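Local coordinates for protein alternansucrase (Leuconostoc mesenteroides, PDB 6HVG) that belongs to glycoside hydrolase family 70, pairing a catalytic region of the TIM-barrel clan with flanking repeats of the choline-binding (cell-wall-binding) type, at residues A[288-293]-A[312-317]; A[295-300]-A[320-325]; A[253-258]-A[275-280]. One frame throughout, in Å; residues are numbered along the deposited sequence.

In the fold
From the N terminus, contact 3 comes first: 275-280 returns to 253-258 across 16 intervening residues, joining the hairpin of strands 249-251 and 254-256 to the four-stranded antiparallel sheet that begins at 268-270. Contacts 1 and 2 follow in series with it and cross each other, since 288-293 and 295-300 both open before 312-317 closes contact 1 and 320-325 closes contact 2. Their first segments are neighbouring strands of that same sheet, and their second segments belong to the next hairpin, 310-313 with 319-322. A salt bridge between Arg-276 and Glu-291 links contacts 3 and 1 within the sheet, which the three contacts join to both hairpins.

Contact 1 of 3, residues A[288-293]-A[312-317]; sequences ANTEII and SKDVAG
Asn-289 and Val-315 meet through the one hydrogen bond of this contact: the backbone N of Val-315 donates to Asn-289 OD1 at 3.0 Å, with an N-H...O angle of 157° and the donor tilted 22° from the carboxamide plane. CG of Asn-289 stands anti to its own backbone N (chi1 -153°), and although the side chain leaves its strand away from the partner segment, its oxygen turns back to reach the loop. Asn-289 OD1 also lies 3.3 Å from Val-315 CG2. On the same tight side, Ala-288 CB points at the other segment, 3.7 Å from Ser-312 OG and close to Lys-313 O, and Thr-290 OG1 rests 3.4 Å from Asp-314 CB. The chains pass nearly perpendicular where the hairpin of strands 310-313 and 319-322, which overlaps a putative cell-wall-binding repeat, turns. That turn, type I from Asp-314 to Gly-317, carries an Asx motif: Asp-314 OD2 accepts from Gly-317 N at 3.1 Å and also from Asn-318 N. Asn-289 is buried, with Tyr-278 and Phe-269 against its side chain. Val-315 is exposed overall, yet its side chain also touches Tyr-278. The solvent side is at Lys-313, whose exposed side chain leads away from 288-293.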
ATOM      1  N   ALA A 288      10.776  41.033 -16.582  1.00 74.76           N
ATOM      2  CA  ALA A 288      10.055  41.671 -17.647  1.00 75.35           C
ATOM      3  C   ALA A 288       8.554  41.433 -17.427  1.00 73.94           C
ATOM      4  O   ALA A 288       8.110  40.348 -17.000  1.00 71.16           O
ATOM      5  CB  ALA A 288      10.494  41.125 -19.002  1.00 75.86           C
ATOM      6  N   ASN A 289       7.774  42.459 -17.729  1.00 71.77           N
ATOM      7  CA  ASN A 289       6.340  42.359 -17.622  1.00 70.63           C
ATOM      8  C   ASN A 289       5.683  43.328 -18.569  1.00 72.52           C
ATOM      9  O   ASN A 289       6.299  44.283 -19.070  1.00 72.19           O
ATOM     10  CB  ASN A 289       5.887  42.640 -16.187  1.00 77.31           C
ATOM     11  CG  ASN A 289       4.583  41.953 -15.823  1.00 79.47           C
ATOM     12  OD1 ASN A 289       4.284  40.863 -16.315  1.00 74.04           O
ATOM     13  ND2 ASN A 289       3.798  42.590 -14.972  1.00 82.63           N
ATOM     14  N   THR A 290       4.413  43.058 -18.836  1.00 76.55           N
ATOM     15  CA  THR A 290       3.619  43.898 -19.710  1.00 75.95           C
ATOM     16  C   THR A 290       2.467  44.463 -18.923  1.00 76.64           C
ATOM     17  O   THR A 290       1.921  43.807 -18.048  1.00 75.92           O
ATOM     18  CB  THR A 290       3.078  43.086 -20.894  1.00 76.67           C
ATOM     19  OG1 THR A 290       2.204  42.046 -20.410  1.00 77.20           O
ATOM     20  CG2 THR A 290       4.239  42.457 -21.677  1.00 77.63           C
ATOM     21  N   GLU A 291       2.101  45.687 -19.240  1.00 80.88           N
ATOM     22  CA  GLU A 291       0.925  46.286 -18.645  1.00 84.05           C
ATOM     23  C   GLU A 291       0.173  46.982 -19.750  1.00 87.84           C
ATOM     24  O   GLU A 291       0.721  47.249 -20.830  1.00 83.75           O
ATOM     25  CB  GLU A 291       1.318  47.274 -17.553  1.00 85.47           C
ATOM     26  CG  GLU A 291       1.858  48.587 -18.083  1.00 87.70           C
ATOM     27  CD  GLU A 291       2.461  49.448 -16.998  1.00 85.75           C
ATOM     28  OE1 GLU A 291       1.890  49.453 -15.887  1.00 77.82           O
ATOM     29  OE2 GLU A 291       3.501  50.108 -17.261  1.00 87.42           O
ATOM     30  N   ILE A 292      -1.078  47.300 -19.457  1.00 94.79           N
ATOM     31  CA  ILE A 292      -1.921  47.959 -20.438  1.00 97.16           C
ATOM     32  C   ILE A 292      -1.922  49.466 -20.164  1.00 93.22           C
ATOM     33  O   ILE A 292      -2.448  49.931 -19.161  1.00 88.69           O
ATOM     34  CB  ILE A 292      -3.334  47.330 -20.542  1.00 99.84           C
ATOM     35  CG1 ILE A 292      -4.276  48.272 -21.303  1.00103.40           C
ATOM     36  CG2 ILE A 292      -3.890  46.964 -19.171  1.00 98.68           C
ATOM     37  CD1 ILE A 292      -5.477  47.572 -21.904  1.00103.97           C
ATOM     38  N   ILE A 293      -1.281  50.211 -21.051  1.00 94.41           N
ATOM     39  CA  ILE A 293      -1.235  51.664 -20.973  1.00 96.63           C
ATOM     40  C   ILE A 293      -2.214  52.181 -22.012  1.00100.66           C
ATOM     41  O   ILE A 293      -2.185  51.745 -23.168  1.00104.51           O
ATOM     42  CB  ILE A 293       0.174  52.195 -21.295  1.00 95.46           C
ATOM     43  CG1 ILE A 293       1.184  51.709 -20.244  1.00 92.67           C
ATOM     44  CG2 ILE A 293       0.165  53.711 -21.407  1.00100.28           C
ATOM     45  CD1 ILE A 293       0.705  51.880 -18.814  1.00 90.31           C
ATOM     46  N   SER A 312       9.792  40.426 -25.775  1.00 77.85           N
ATOM     47  CA  SER A 312       9.800  40.531 -24.302  1.00 75.20           C
ATOM     48  C   SER A 312       8.648  39.730 -23.714  1.00 71.52           C
ATOM     49  O   SER A 312       7.560  39.697 -24.288  1.00 75.76           O
ATOM     50  CB  SER A 312       9.692  41.992 -23.827  1.00 77.76           C
ATOM     51  OG  SER A 312       9.380  42.044 -22.442  1.00 84.03           O
ATOM     52  N   LYS A 313       8.872  39.097 -22.571  1.00 64.15           N
ATOM     53  CA  LYS A 313       7.815  38.319 -21.937  1.00 62.23           C
ATOM     54  C   LYS A 313       6.922  39.093 -20.944  1.00 65.12           C
ATOM     55  O   LYS A 313       7.161  40.280 -20.637  1.00 65.50           O
ATOM     56  CB  LYS A 313       8.436  37.158 -21.187  1.00 60.62           C
ATOM     57  CG  LYS A 313       9.189  36.160 -22.021  1.00 60.13           C
ATOM     58  CD  LYS A 313       9.331  34.858 -21.244  1.00 59.37           C
ATOM     59  CE  LYS A 313      10.342  33.929 -21.882  1.00 60.94           C
ATOM     60  NZ  LYS A 313      10.146  32.536 -21.395  1.00 62.83           N
ATOM     61  N   ASP A 314       5.894  38.387 -20.456  1.00 64.23           N
ATOM     62  CA  ASP A 314       5.155  38.768 -19.252  1.00 65.69           C
ATOM     63  C   ASP A 314       5.274  37.681 -18.154  1.00 64.90           C
ATOM     64  O   ASP A 314       5.729  36.566 -18.405  1.00 62.74           O
ATOM     65  CB  ASP A 314       3.674  39.112 -19.600  1.00 67.84           C
ATOM     66  CG  ASP A 314       2.818  37.898 -19.996  1.00 64.15           C
ATOM     67  OD1 ASP A 314       1.712  38.114 -20.526  1.00 63.94           O
ATOM     68  OD2 ASP A 314       3.213  36.742 -19.774  1.00 61.77           O
ATOM     69  N   VAL A 315       4.845  38.012 -16.944  1.00 64.17           N
ATOM     70  CA  VAL A 315       4.997  37.111 -15.801  1.00 64.42           C
ATOM     71  C   VAL A 315       4.407  35.725 -16.045  1.00 61.78           C
ATOM     72  O   VAL A 315       4.948  34.721 -15.588  1.00 58.06           O
ATOM     73  CB  VAL A 315       4.417  37.773 -14.516  1.00 65.31           C
ATOM     74  CG1 VAL A 315       4.071  36.760 -13.416  1.00 66.58           C
ATOM     75  CG2 VAL A 315       5.387  38.824 -14.020  1.00 66.08           C
ATOM     76  N   ALA A 316       3.289  35.671 -16.746  1.00 64.71           N
ATOM     77  CA  ALA A 316       2.651  34.379 -17.022  1.00 67.38           C
ATOM     78  C   ALA A 316       3.562  33.440 -17.838  1.00 65.53           C
ATOM     79  O   ALA A 316       3.539  32.222 -17.649  1.00 60.29           O
ATOM     80  CB  ALA A 316       1.334  34.590 -17.741  1.00 68.23           C
ATOM     81  N   GLY A 317       4.379  34.022 -18.723  1.00 67.16           N
ATOM     82  CA  GLY A 317       5.312  33.249 -19.569  1.00 66.60           C
ATOM     83  C   GLY A 317       5.106  33.379 -21.078  1.00 64.70           C
ATOM     84  O   GLY A 317       5.770  32.682 -21.836  1.00 64.83           O
TER

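Contact 2 of 3, residues A[295-300]-A[320-325]; sequences GKLQGR and FYFDAN
Leu-297 lays its CD2 methyl over one face of the Phe-320 ring, 3.7 Å from the centroid and 25° off the normal, a CH-pi contact displaced toward the CE1 and CZ rim; the two side chains cross at about a right angle. The other phenylalanine ring in this contact meets main chain instead. CB of Phe-322 points toward strand 296-300, and its ring lies against the backbone of Gly-299: the glycine N is 3.6 Å from Phe-322 CZ over one face, and Gly-299 CA makes a CH-pi contact 4.1 Å from the Phe-322 centroid. The CB that Gly-299 lacks would point toward this ring; in its absence Gly-299 CA itself comes to 3.7 Å from Phe-322 CE2. Strands 296-300 and 320-322 run 91° apart with axes 8.0 Å from each other, an arrangement in which the last strand of one sheet packs across the following hairpin of the choline-binding-type repeats. No hydrogen bond spans the two segments. Leu-297 O and Gln-298 C also approach the Phe-322 ring, both obliquely, the latter 3.8 Å from Phe-322 CZ. Beyond the pair, Thr-290, Val-307 and Met-328 pack on Phe-322, and the His-347 ring meets that of Phe-320.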
ATOM      1  N   GLY A 295      -5.168  51.978 -24.029  1.00 96.95           N
ATOM      2  CA  GLY A 295      -5.859  50.766 -24.461  1.00 96.13           C
ATOM      3  C   GLY A 295      -4.975  49.691 -25.074  1.00 96.60           C
ATOM      4  O   GLY A 295      -5.490  48.728 -25.637  1.00 96.27           O
ATOM      5  N   LYS A 296      -3.657  49.823 -24.950  1.00 99.10           N
ATOM      6  CA  LYS A 296      -2.713  48.956 -25.673  1.00 96.37           C
ATOM      7  C   LYS A 296      -1.707  48.283 -24.723  1.00 93.65           C
ATOM      8  O   LYS A 296      -1.194  48.922 -23.799  1.00 96.59           O
ATOM      9  CB  LYS A 296      -1.976  49.752 -26.767  1.00 90.24           C
ATOM     10  N   LEU A 297      -1.436  46.995 -24.949  1.00 85.66           N
ATOM     11  CA  LEU A 297      -0.420  46.294 -24.154  1.00 80.20           C
ATOM     12  C   LEU A 297       0.930  46.938 -24.446  1.00 77.89           C
ATOM     13  O   LEU A 297       1.186  47.350 -25.581  1.00 74.95           O
ATOM     14  CB  LEU A 297      -0.366  44.805 -24.487  1.00 77.73           C
ATOM     15  CG  LEU A 297       0.429  43.955 -23.501  1.00 77.65           C
ATOM     16  CD1 LEU A 297      -0.303  43.829 -22.175  1.00 81.17           C
ATOM     17  CD2 LEU A 297       0.708  42.572 -24.066  1.00 75.63           C
ATOM     18  N   GLN A 298       1.754  47.073 -23.407  1.00 77.33           N
ATOM     19  CA  GLN A 298       3.123  47.590 -23.516  1.00 73.34           C
ATOM     20  C   GLN A 298       3.987  46.585 -22.811  1.00 71.10           C
ATOM     21  O   GLN A 298       3.515  45.859 -21.932  1.00 67.09           O
ATOM     22  CB  GLN A 298       3.305  48.932 -22.812  1.00 76.54           C
ATOM     23  CG  GLN A 298       3.082  50.177 -23.664  1.00 80.55           C
ATOM     24  CD  GLN A 298       3.056  51.473 -22.860  1.00 83.39           C
ATOM     25  OE1 GLN A 298       2.295  52.391 -23.174  1.00 81.05           O
ATOM     26  NE2 GLN A 298       3.888  51.553 -21.818  1.00 85.60           N
ATOM     27  N   GLY A 299       5.271  46.572 -23.158  1.00 72.55           N
ATOM     28  CA  GLY A 299       6.231  45.665 -22.527  1.00 72.48           C
ATOM     29  C   GLY A 299       7.281  46.438 -21.758  1.00 73.13           C
ATOM     30  O   GLY A 299       7.778  47.474 -22.204  1.00 71.61           O
ATOM     31  N   ARG A 300       7.616  45.909 -20.592  1.00 75.22           N
ATOM     32  CA  ARG A 300       8.608  46.484 -19.715  1.00 79.16           C
ATOM     33  C   ARG A 300       9.648  45.420 -19.439  1.00 77.08           C
ATOM     34  O   ARG A 300       9.292  44.290 -19.098  1.00 73.78           O
ATOM     35  CB  ARG A 300       7.922  46.873 -18.401  1.00 82.71           C
ATOM     36  CG  ARG A 300       8.665  47.912 -17.570  1.00 84.10           C
ATOM     37  CD  ARG A 300       8.648  49.285 -18.196  1.00 85.47           C
ATOM     38  NE  ARG A 300       7.310  49.805 -18.424  1.00 87.70           N
ATOM     39  CZ  ARG A 300       7.048  51.070 -18.743  1.00 91.75           C
ATOM     40  NH1 ARG A 300       5.785  51.438 -18.937  1.00 96.49           N
ATOM     41  NH2 ARG A 300       8.029  51.966 -18.875  1.00 86.92           N
ATOM     42  N   PHE A 320       5.897  38.270 -26.423  1.00 58.93           N
ATOM     43  CA  PHE A 320       5.318  39.198 -27.398  1.00 60.40           C
ATOM     44  C   PHE A 320       6.476  39.779 -28.182  1.00 62.30           C
ATOM     45  O   PHE A 320       7.628  39.596 -27.802  1.00 64.03           O
ATOM     46  CB  PHE A 320       4.566  40.363 -26.720  1.00 59.71           C
ATOM     47  CG  PHE A 320       3.462  39.926 -25.814  1.00 59.17           C
ATOM     48  CD1 PHE A 320       2.138  39.993 -26.226  1.00 59.47           C
ATOM     49  CD2 PHE A 320       3.752  39.403 -24.551  1.00 60.18           C
ATOM     50  CE1 PHE A 320       1.124  39.536 -25.394  1.00 61.18           C
ATOM     51  CE2 PHE A 320       2.741  38.967 -23.708  1.00 58.51           C
ATOM     52  CZ  PHE A 320       1.423  39.025 -24.132  1.00 58.83           C
ATOM     53  N   TYR A 321       6.164  40.477 -29.261  1.00 61.85           N
ATOM     54  CA  TYR A 321       7.158  41.285 -29.957  1.00 64.63           C
ATOM     55  C   TYR A 321       6.622  42.691 -30.026  1.00 64.23           C
ATOM     56  O   TYR A 321       5.456  42.892 -30.327  1.00 68.42           O
ATOM     57  CB  TYR A 321       7.450  40.771 -31.386  1.00 65.71           C
ATOM     58  CG  TYR A 321       8.511  41.599 -32.074  1.00 65.43           C
ATOM     59  CD1 TYR A 321       9.863  41.309 -31.908  1.00 65.49           C
ATOM     60  CD2 TYR A 321       8.160  42.705 -32.842  1.00 68.34           C
ATOM     61  CE1 TYR A 321      10.847  42.091 -32.496  1.00 66.43           C
ATOM     62  CE2 TYR A 321       9.133  43.491 -33.445  1.00 67.92           C
ATOM     63  CZ  TYR A 321      10.476  43.180 -33.270  1.00 67.61           C
ATOM     64  OH  TYR A 321      11.428  43.976 -33.862  1.00 69.93           O
ATOM     65  N   PHE A 322       7.477  43.672 -29.759  1.00 63.31           N
ATOM     66  CA  PHE A 322       7.039  45.059 -29.741  1.00 65.72           C
ATOM     67  C   PHE A 322       7.836  45.870 -30.746  1.00 69.62           C
ATOM     68  O   PHE A 322       9.061  45.818 -30.743  1.00 73.77           O
ATOM     69  CB  PHE A 322       7.198  45.646 -28.332  1.00 64.92           C
ATOM     70  CG  PHE A 322       6.324  44.990 -27.291  1.00 62.11           C
ATOM     71  CD1 PHE A 322       4.992  45.351 -27.154  1.00 60.67           C
ATOM     72  CD2 PHE A 322       6.834  44.017 -26.439  1.00 60.34           C
ATOM     73  CE1 PHE A 322       4.183  44.751 -26.198  1.00 58.71           C
ATOM     74  CE2 PHE A 322       6.028  43.415 -25.481  1.00 59.62           C
ATOM     75  CZ  PHE A 322       4.708  43.799 -25.344  1.00 57.57           C
ATOM     76  N   ASP A 323       7.136  46.630 -31.587  1.00 73.41           N
ATOM     77  CA  ASP A 323       7.774  47.354 -32.698  1.00 76.00           C
ATOM     78  C   ASP A 323       8.440  48.671 -32.251  1.00 79.35           C
ATOM     79  O   ASP A 323       8.478  48.974 -31.055  1.00 83.89           O
ATOM     80  CB  ASP A 323       6.769  47.559 -33.846  1.00 76.67           C
ATOM     81  CG  ASP A 323       5.652  48.544 -33.509  1.00 77.37           C
ATOM     82  OD1 ASP A 323       5.852  49.445 -32.679  1.00 75.57           O
ATOM     83  OD2 ASP A 323       4.569  48.447 -34.110  1.00 77.12           O
ATOM     84  N   ALA A 324       8.965  49.434 -33.205  1.00 81.47           N
ATOM     85  CA  ALA A 324       9.592  50.722 -32.918  1.00 87.42           C
ATOM     86  C   ALA A 324       8.685  51.696 -32.168  1.00 89.48           C
ATOM     87  O   ALA A 324       9.158  52.460 -31.348  1.00 92.58           O
ATOM     88  CB  ALA A 324      10.080  51.364 -34.206  1.00 88.81           C
ATOM     89  N   ASN A 325       7.388  51.659 -32.439  1.00 89.83           N
ATOM     90  CA  ASN A 325       6.422  52.532 -31.734  1.00 90.48           C
ATOM     91  C   ASN A 325       6.007  52.008 -30.342  1.00 88.72           C
ATOM     92  O   ASN A 325       5.130  52.577 -29.703  1.00 88.17           O
ATOM     93  CB  ASN A 325       5.153  52.764 -32.568  1.00 92.09           C
ATOM     94  CG  ASN A 325       5.350  53.785 -33.663  1.00 92.11           C
ATOM     95  OD1 ASN A 325       5.697  54.934 -33.394  1.00 92.65           O
ATOM     96  ND2 ASN A 325       5.117  53.377 -34.913  1.00 93.27           N
TER

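Contact 3 of 3, residues A[253-258]-A[275-280]; sequences GNLQYF and KRIYFA
Phe-279 is met by three consecutive residues of the other segment. Tyr-257 CB sits over one face of its ring, 3.9 Å from the centroid and 29° off the normal, in a CH-pi contact. Leu-255 O approaches the rim in the ring plane, 3.8 Å from Phe-279 CE1, and Gln-256 CA comes in obliquely at 3.7 Å from that same CE1. The opposite face is taken from within the ring's own strand by Ile-277 CG2, 3.7 Å above the plane, and Ile-277 CD1 in turn lies 4.3 Å from Leu-255 CD2. The crossing is steep, strand 254-256 and the weakly bonded strand at about 277-279 making an angle of 103°, within a choline-binding repeat where a hairpin packs across the next sheet. CG of Tyr-257 stands anti to its backbone N (chi1 -173°), and its ring leads away from Phe-279 to pack on Ile-265, Val-272 and Gln-270. Farther out, Gln-256 faces away: its OE1 accepts from Tyr-227 OH, and its NE2 donates to Asn-285 OD1. Since no hydrogen bond crosses between the segments, cohesion rests on van der Waals and CH-pi contacts, part of them with main-chain atoms, and the carbonyl oxygen at the ring edge would be favourably placed against the weakly positive C-H rim.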
ATOM      1  N   GLY A 253      22.720  38.863  -6.187  1.00 83.88           N
ATOM      2  CA  GLY A 253      22.532  39.041  -7.635  1.00 86.07           C
ATOM      3  C   GLY A 253      21.092  39.272  -8.090  1.00 85.30           C
ATOM      4  O   GLY A 253      20.811  39.227  -9.274  1.00 83.61           O
ATOM      5  N   ASN A 254      20.190  39.583  -7.158  1.00 88.41           N
ATOM      6  CA  ASN A 254      18.771  39.801  -7.448  1.00 82.40           C
ATOM      7  C   ASN A 254      18.440  41.259  -7.207  1.00 76.90           C
ATOM      8  O   ASN A 254      18.845  41.818  -6.191  1.00 81.42           O
ATOM      9  CB  ASN A 254      17.875  38.961  -6.547  1.00 83.49           C
ATOM     10  CG  ASN A 254      17.961  37.485  -6.847  1.00 84.94           C
ATOM     11  OD1 ASN A 254      16.947  36.829  -7.067  1.00 78.63           O
ATOM     12  ND2 ASN A 254      19.166  36.953  -6.857  1.00 92.13           N
ATOM     13  N   LEU A 255      17.701  41.873  -8.124  1.00 71.58           N
ATOM     14  CA  LEU A 255      17.294  43.267  -7.973  1.00 71.55           C
ATOM     15  C   LEU A 255      15.948  43.287  -7.270  1.00 73.39           C
ATOM     16  O   LEU A 255      15.028  42.582  -7.672  1.00 73.19           O
ATOM     17  CB  LEU A 255      17.188  43.931  -9.328  1.00 70.14           C
ATOM     18  CG  LEU A 255      16.890  45.429  -9.401  1.00 74.80           C
ATOM     19  CD1 LEU A 255      17.906  46.237  -8.581  1.00 77.18           C
ATOM     20  CD2 LEU A 255      16.900  45.916 -10.850  1.00 73.57           C
ATOM     21  N   GLN A 256      15.854  44.027  -6.164  1.00 72.50           N
ATOM     22  CA  GLN A 256      14.610  44.121  -5.395  1.00 70.35           C
ATOM     23  C   GLN A 256      14.304  45.556  -4.924  1.00 72.53           C
ATOM     24  O   GLN A 256      15.201  46.392  -4.815  1.00 73.56           O
ATOM     25  CB  GLN A 256      14.689  43.164  -4.217  1.00 68.66           C
ATOM     26  CG  GLN A 256      14.696  41.691  -4.640  1.00 66.54           C
ATOM     27  CD  GLN A 256      15.222  40.746  -3.588  1.00 67.88           C
ATOM     28  OE1 GLN A 256      15.802  41.157  -2.570  1.00 66.89           O
ATOM     29  NE2 GLN A 256      15.036  39.446  -3.834  1.00 69.16           N
ATOM     30  N   TYR A 257      13.027  45.859  -4.689  1.00 71.54           N
ATOM     31  CA  TYR A 257      12.636  47.194  -4.202  1.00 69.04           C
ATOM     32  C   TYR A 257      12.063  47.153  -2.800  1.00 68.65           C
ATOM     33  O   TYR A 257      11.369  46.220  -2.435  1.00 65.66           O
ATOM     34  CB  TYR A 257      11.618  47.846  -5.122  1.00 68.90           C
ATOM     35  CG  TYR A 257      11.377  49.265  -4.700  1.00 70.70           C
ATOM     36  CD1 TYR A 257      12.333  50.225  -4.948  1.00 68.59           C
ATOM     37  CD2 TYR A 257      10.227  49.644  -4.014  1.00 72.19           C
ATOM     38  CE1 TYR A 257      12.158  51.533  -4.563  1.00 68.30           C
ATOM     39  CE2 TYR A 257      10.045  50.947  -3.616  1.00 72.36           C
ATOM     40  CZ  TYR A 257      11.012  51.883  -3.901  1.00 71.55           C
ATOM     41  OH  TYR A 257      10.818  53.174  -3.466  1.00 80.36           O
ATOM     42  N   PHE A 258      12.355  48.161  -1.989  1.00 72.47           N
ATOM     43  CA  PHE A 258      11.774  48.202  -0.644  1.00 71.98           C
ATOM     44  C   PHE A 258      11.128  49.560  -0.365  1.00 73.34           C
ATOM     45  O   PHE A 258      11.691  50.607  -0.673  1.00 75.24           O
ATOM     46  CB  PHE A 258      12.854  47.902   0.391  1.00 71.52           C
ATOM     47  CG  PHE A 258      13.300  46.471   0.406  1.00 68.44           C
ATOM     48  CD1 PHE A 258      14.380  46.046  -0.354  1.00 68.98           C
ATOM     49  CD2 PHE A 258      12.654  45.549   1.184  1.00 67.88           C
ATOM     50  CE1 PHE A 258      14.773  44.713  -0.361  1.00 67.38           C
ATOM     51  CE2 PHE A 258      13.057  44.206   1.197  1.00 66.43           C
ATOM     52  CZ  PHE A 258      14.127  43.790   0.426  1.00 63.90           C
ATOM     53  N   LYS A 275      12.958  54.915 -14.206  1.00100.09           N
ATOM     54  CA  LYS A 275      12.394  53.702 -14.788  1.00 95.80           C
ATOM     55  C   LYS A 275      11.195  53.155 -13.999  1.00 92.93           C
ATOM     56  O   LYS A 275      10.845  53.619 -12.897  1.00 93.23           O
ATOM     57  CB  LYS A 275      13.501  52.623 -14.845  1.00 97.18           C
ATOM     58  CG  LYS A 275      14.881  53.225 -15.134  1.00 98.67           C
ATOM     59  CD  LYS A 275      15.875  52.294 -15.784  1.00100.22           C
ATOM     60  CE  LYS A 275      17.210  53.010 -15.987  1.00102.45           C
ATOM     61  NZ  LYS A 275      18.118  52.224 -16.869  1.00103.46           N
ATOM     62  N   ARG A 276      10.584  52.144 -14.600  1.00 88.26           N
ATOM     63  CA  ARG A 276       9.445  51.417 -14.034  1.00 85.65           C
ATOM     64  C   ARG A 276       9.675  49.908 -14.080  1.00 78.97           C
ATOM     65  O   ARG A 276       9.771  49.363 -15.158  1.00 79.07           O
ATOM     66  CB  ARG A 276       8.212  51.756 -14.862  1.00 85.76           C
ATOM     67  CG  ARG A 276       6.915  51.112 -14.388  1.00 82.47           C
ATOM     68  CD  ARG A 276       5.732  51.835 -15.004  1.00 79.93           C
ATOM     69  NE  ARG A 276       4.451  51.286 -14.568  1.00 74.47           N
ATOM     70  CZ  ARG A 276       3.856  51.564 -13.416  1.00 72.15           C
ATOM     71  NH1 ARG A 276       4.418  52.382 -12.532  1.00 73.45           N
ATOM     72  NH2 ARG A 276       2.685  51.007 -13.145  1.00 71.35           N
ATOM     73  N   ILE A 277       9.796  49.251 -12.928  1.00 73.10           N
ATOM     74  CA  ILE A 277      10.176  47.848 -12.888  1.00 68.70           C
ATOM     75  C   ILE A 277       9.120  46.986 -12.217  1.00 67.62           C
ATOM     76  O   ILE A 277       8.601  47.347 -11.169  1.00 71.26           O
ATOM     77  CB  ILE A 277      11.453  47.674 -12.038  1.00 70.06           C
ATOM     78  CG1 ILE A 277      12.599  48.527 -12.576  1.00 69.60           C
ATOM     79  CG2 ILE A 277      11.903  46.213 -11.980  1.00 70.23           C
ATOM     80  CD1 ILE A 277      13.720  48.757 -11.583  1.00 67.76           C
ATOM     81  N   TYR A 278       8.865  45.815 -12.768  1.00 64.84           N
ATOM     82  CA  TYR A 278       7.929  44.903 -12.153  1.00 63.85           C
ATOM     83  C   TYR A 278       8.729  43.950 -11.293  1.00 63.52           C
ATOM     84  O   TYR A 278       9.822  43.512 -11.680  1.00 58.92           O
ATOM     85  CB  TYR A 278       7.141  44.130 -13.198  1.00 63.12           C
ATOM     86  CG  TYR A 278       5.984  43.365 -12.620  1.00 63.16           C
ATOM     87  CD1 TYR A 278       6.115  42.040 -12.182  1.00 62.93           C
ATOM     88  CD2 TYR A 278       4.754  43.972 -12.499  1.00 65.33           C
ATOM     89  CE1 TYR A 278       5.025  41.353 -11.653  1.00 61.85           C
ATOM     90  CE2 TYR A 278       3.664  43.301 -11.967  1.00 64.35           C
ATOM     91  CZ  TYR A 278       3.802  41.996 -11.562  1.00 62.56           C
ATOM     92  OH  TYR A 278       2.719  41.346 -11.056  1.00 63.82           O
ATOM     93  N   PHE A 279       8.183  43.629 -10.125  1.00 64.63           N
ATOM     94  CA  PHE A 279       8.827  42.700  -9.218  1.00 65.09           C
ATOM     95  C   PHE A 279       7.950  41.495  -9.001  1.00 69.23           C
ATOM     96  O   PHE A 279       6.740  41.633  -8.819  1.00 74.51           O
ATOM     97  CB  PHE A 279       9.126  43.382  -7.893  1.00 64.54           C
ATOM     98  CG  PHE A 279      10.091  44.514  -8.020  1.00 63.64           C
ATOM     99  CD1 PHE A 279      11.440  44.277  -7.915  1.00 63.17           C
ATOM    100  CD2 PHE A 279       9.653  45.808  -8.279  1.00 63.64           C
ATOM    101  CE1 PHE A 279      12.345  45.303  -8.058  1.00 64.37           C
ATOM    102  CE2 PHE A 279      10.555  46.849  -8.417  1.00 64.43           C
ATOM    103  CZ  PHE A 279      11.910  46.592  -8.314  1.00 64.65           C
ATOM    104  N   ALA A 280       8.561  40.314  -9.001  1.00 71.12           N
ATOM    105  CA  ALA A 280       7.824  39.053  -8.990  1.00 74.22           C
ATOM    106  C   ALA A 280       7.010  38.783  -7.707  1.00 77.73           C
ATOM    107  O   ALA A 280       7.364  39.266  -6.633  1.00 77.42           O
ATOM    108  CB  ALA A 280       8.783  37.911  -9.234  1.00 77.69           C
TER